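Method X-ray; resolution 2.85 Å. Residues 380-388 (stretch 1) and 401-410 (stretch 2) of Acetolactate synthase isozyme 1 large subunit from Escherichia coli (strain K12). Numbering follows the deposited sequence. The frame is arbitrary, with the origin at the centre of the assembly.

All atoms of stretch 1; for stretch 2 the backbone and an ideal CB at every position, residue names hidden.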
# COMPACT_ATOMS: atom_id res chain seq x y z
N CYS B 380 4.92 -20.20 18.73
CA CYS B 380 3.68 -20.96 18.65
C CYS B 380 3.26 -21.39 17.25
O CYS B 380 2.32 -22.19 17.14
CB CYS B 380 2.53 -20.16 19.28
SG CYS B 380 2.60 -20.03 21.07
N VAL B 381 3.89 -20.92 16.17
CA VAL B 381 3.35 -21.09 14.82
C VAL B 381 4.46 -21.42 13.83
O VAL B 381 5.64 -21.44 14.16
CB VAL B 381 2.57 -19.85 14.32
CG1 VAL B 381 1.52 -19.39 15.35
CG2 VAL B 381 3.55 -18.71 13.99
N ASP B 382 4.04 -21.71 12.59
CA ASP B 382 4.96 -22.10 11.54
C ASP B 382 5.38 -20.88 10.73
O ASP B 382 4.93 -19.75 10.96
CB ASP B 382 4.28 -23.06 10.55
CG ASP B 382 4.10 -24.44 11.10
OD1 ASP B 382 4.43 -24.66 12.27
OD2 ASP B 382 3.59 -25.30 10.35
N ASP B 383 6.21 -21.13 9.73
CA ASP B 383 6.39 -20.15 8.69
C ASP B 383 5.11 -19.98 7.89
O ASP B 383 5.02 -19.04 7.09
CB ASP B 383 7.57 -20.54 7.80
CG ASP B 383 8.90 -20.10 8.38
OD1 ASP B 383 8.89 -19.16 9.22
OD2 ASP B 383 9.96 -20.68 8.03
N ASN B 384 4.12 -20.86 8.09
CA ASN B 384 2.87 -20.81 7.33
C ASN B 384 1.92 -19.76 7.85
O ASN B 384 0.85 -19.57 7.26
CB ASN B 384 2.16 -22.16 7.38
CG ASN B 384 2.89 -23.22 6.62
OD1 ASN B 384 3.37 -22.97 5.52
ND2 ASN B 384 2.99 -24.40 7.20
N ALA B 385 2.27 -19.07 8.93
CA ALA B 385 1.38 -18.06 9.49
C ALA B 385 1.37 -16.79 8.65
O ALA B 385 2.33 -16.46 7.94
CB ALA B 385 1.81 -17.73 10.92
N ILE B 386 0.25 -16.08 8.73
CA ILE B 386 0.12 -14.75 8.16
C ILE B 386 0.07 -13.79 9.34
O ILE B 386 -0.62 -14.07 10.33
CB ILE B 386 -1.12 -14.62 7.26
CG1 ILE B 386 -0.97 -15.52 6.03
CG2 ILE B 386 -1.30 -13.20 6.80
CD1 ILE B 386 -2.27 -15.95 5.42
N ILE B 387 0.84 -12.70 9.27
CA ILE B 387 0.98 -11.72 10.35
C ILE B 387 0.48 -10.37 9.87
O ILE B 387 0.91 -9.86 8.83
CB ILE B 387 2.41 -11.60 10.91
CG1 ILE B 387 2.93 -12.96 11.39
CG2 ILE B 387 2.48 -10.58 12.09
CD1 ILE B 387 3.61 -13.85 10.39
N THR B 388 -0.41 -9.81 10.65
CA THR B 388 -1.08 -8.54 10.44
C THR B 388 -0.81 -7.64 11.64
O THR B 388 -0.53 -8.14 12.74
CB THR B 388 -2.60 -8.84 10.29
OG1 THR B 388 -2.87 -9.32 8.97
CG2 THR B 388 -3.43 -7.70 10.60
N UNK B 401 10.99 -7.43 15.80
CA UNK B 401 11.37 -8.71 16.42
C UNK B 401 10.76 -9.94 15.79
O UNK B 401 11.34 -11.02 15.93
CB UNK B 401 10.99 -8.69 17.90
N UNK B 402 9.60 -9.85 15.11
CA UNK B 402 8.97 -11.06 14.58
C UNK B 402 9.82 -11.62 13.44
O UNK B 402 10.22 -10.86 12.55
CB UNK B 402 7.55 -10.77 14.10
N UNK B 403 10.04 -12.94 13.39
CA UNK B 403 10.85 -13.51 12.29
C UNK B 403 10.04 -13.69 11.02
O UNK B 403 9.68 -14.79 10.61
CB UNK B 403 11.44 -14.86 12.71
N UNK B 404 9.77 -12.58 10.34
CA UNK B 404 9.04 -12.65 9.08
C UNK B 404 9.97 -13.19 8.02
O UNK B 404 11.00 -12.58 7.71
CB UNK B 404 8.48 -11.28 8.68
N UNK B 405 9.61 -14.34 7.45
CA UNK B 405 10.50 -15.03 6.52
C UNK B 405 9.89 -15.39 5.18
O UNK B 405 10.56 -16.05 4.39
CB UNK B 405 11.02 -16.31 7.18
N UNK B 406 8.68 -14.94 4.88
CA UNK B 406 8.04 -15.28 3.62
C UNK B 406 7.53 -14.01 2.96
O UNK B 406 7.12 -13.06 3.65
CB UNK B 406 6.90 -16.28 3.83
N UNK B 407 7.54 -13.94 1.63
CA UNK B 407 6.78 -12.89 0.96
C UNK B 407 5.29 -13.08 1.21
O UNK B 407 4.80 -14.19 1.45
CB UNK B 407 7.07 -12.88 -0.54
N UNK B 408 4.57 -11.96 1.17
CA UNK B 408 3.12 -11.92 1.40
C UNK B 408 2.73 -12.67 2.67
O UNK B 408 1.66 -13.26 2.76
CB UNK B 408 2.38 -12.51 0.20
N UNK B 409 3.58 -12.59 3.68
CA UNK B 409 3.26 -13.07 5.02
C UNK B 409 2.97 -11.93 5.98
O UNK B 409 2.19 -12.11 6.91
CB UNK B 409 4.41 -13.92 5.56
N UNK B 410 3.53 -10.77 5.68
CA UNK B 410 3.53 -9.58 6.52
C UNK B 410 2.57 -8.56 5.91
O UNK B 410 2.77 -8.13 4.76
CB UNK B 410 4.94 -9.00 6.66

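Position 401 lies beyond the reach of stretch 1, which places no atom within 5.5 Å of the ideal CB; the residue is Ala401. At 402 the CA-to-CB bond points toward stretch 1, yet the nearest atom, Ile387 CG2, is 5.5 Å from the ideal CB. A long apolar or aromatic side chain could bridge that gap. Tyr402 does so with chi1 in t: Ile387 CG1 sits over one face of its ring, 4.0 Å from the centroid, in a CH-pi contact, and the Tyr402 OH reaches Val381 CG2 at 3.3 Å.

Positions 403 and 407 meet nothing of stretch 1, and phi of -80° and -65° admits proline among many residues: Pro403 and Pro407. Position 404 points sideways, but a branched apolar chain could extend to the end of Ile387; Leu404 does this, its CD2 lying 3.9 Å from Ile387 CD1.

At 405 the ideal CB points toward stretch 1 and lies 4.1 Å from Asp383 OD1. A short donor suits this carboxylate: Asn, Ser or Thr would be reasonable. The residue is Asn405, whose ND2 donates to Asp383 OD1 at 3.2 Å.

Position 406 has extended backbone angles and a CB directed toward the turn from Asp382 to Ala385, with Asp383 O 4.7 Å from the ideal CB. The carbonyls of Asp383 and Ala385 call for a donor, and Lys or Gln could serve one of them, but a guanidinium can serve both. Arg406 NE donates to Asp383 O at a very short 2.5 Å, and Arg406 NH2 to Ala385 O at 3.0 Å; both acceptors lie at the guanidinium edge, near its plane.

At 408 phi and psi are both positive, a conformation easiest for Gly, Asn or Asp, and CB points sideways. The residue is nevertheless Arg408, whose end leads away to partners elsewhere in the structure.

At 409 the backbone O accepts from Ile387 N at 2.8 Å, whatever the side chain. The ideal CB lies 4.1 Å from Ala385 O and 4.9 Å from Ile387 CD1, so a chain with an apolar stem and a donor at its end, such as Gln or Lys, is plausible. Gln409 packs its CG 3.4 Å from Ile387 CD1.

Position 410 pairs with Ile387 in a parallel bridge, their side chains on the same face of the sheet. Large apolar or aromatic residues suit it; Trp410 places CZ3 3.9 Å from Ile387 CG2, which meets the ring at its edge.

Stretch 2 401-410: AYPLNRPRQW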
# COMPACT_ATOMS: atom_id res chain seq x y z
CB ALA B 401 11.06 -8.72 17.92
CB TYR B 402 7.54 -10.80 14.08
CG TYR B 402 6.78 -12.09 13.90
CD1 TYR B 402 6.95 -12.86 12.75
CD2 TYR B 402 5.91 -12.56 14.88
CE1 TYR B 402 6.29 -14.07 12.59
CE2 TYR B 402 5.23 -13.77 14.73
CZ TYR B 402 5.42 -14.52 13.57
OH TYR B 402 4.78 -15.73 13.41
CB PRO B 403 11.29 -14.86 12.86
CG PRO B 403 10.36 -15.16 13.98
CD PRO B 403 9.56 -13.97 14.33
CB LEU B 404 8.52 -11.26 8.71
CG LEU B 404 7.64 -10.64 9.80
CD1 LEU B 404 7.79 -9.14 9.80
CD2 LEU B 404 6.19 -11.06 9.55
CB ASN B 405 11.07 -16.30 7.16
CG ASN B 405 11.56 -16.07 8.57
OD1 ASN B 405 12.29 -15.10 8.82
ND2 ASN B 405 11.23 -16.99 9.47
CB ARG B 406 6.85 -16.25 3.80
CG ARG B 406 7.20 -17.71 4.05
CD ARG B 406 5.94 -18.60 4.13
NE ARG B 406 4.84 -17.97 4.87
CZ ARG B 406 3.81 -17.34 4.29
NH1 ARG B 406 3.76 -17.26 2.96
NH2 ARG B 406 2.86 -16.79 5.02
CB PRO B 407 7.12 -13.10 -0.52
CG PRO B 407 8.42 -13.83 -0.50
CD PRO B 407 8.38 -14.71 0.70
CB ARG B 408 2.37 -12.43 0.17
CG ARG B 408 2.90 -11.75 -1.10
CD ARG B 408 2.06 -11.95 -2.33
NE ARG B 408 1.05 -10.90 -2.34
CZ ARG B 408 0.90 -9.98 -3.30
NH1 ARG B 408 1.70 -9.96 -4.36
NH2 ARG B 408 -0.06 -9.07 -3.18
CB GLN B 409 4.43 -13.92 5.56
CG GLN B 409 4.43 -14.06 7.05
CD GLN B 409 5.43 -15.06 7.55
OE1 GLN B 409 5.05 -16.07 8.15
NE2 GLN B 409 6.71 -14.79 7.31
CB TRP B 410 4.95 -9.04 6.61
CG TRP B 410 5.17 -7.73 7.23
CD1 TRP B 410 5.66 -6.61 6.63
CD2 TRP B 410 4.97 -7.40 8.61
NE1 TRP B 410 5.77 -5.59 7.54
CE2 TRP B 410 5.35 -6.05 8.76
CE3 TRP B 410 4.49 -8.10 9.71
CZ2 TRP B 410 5.27 -5.39 9.98
CZ3 TRP B 410 4.41 -7.44 10.92
CH2 TRP B 410 4.80 -6.10 11.05
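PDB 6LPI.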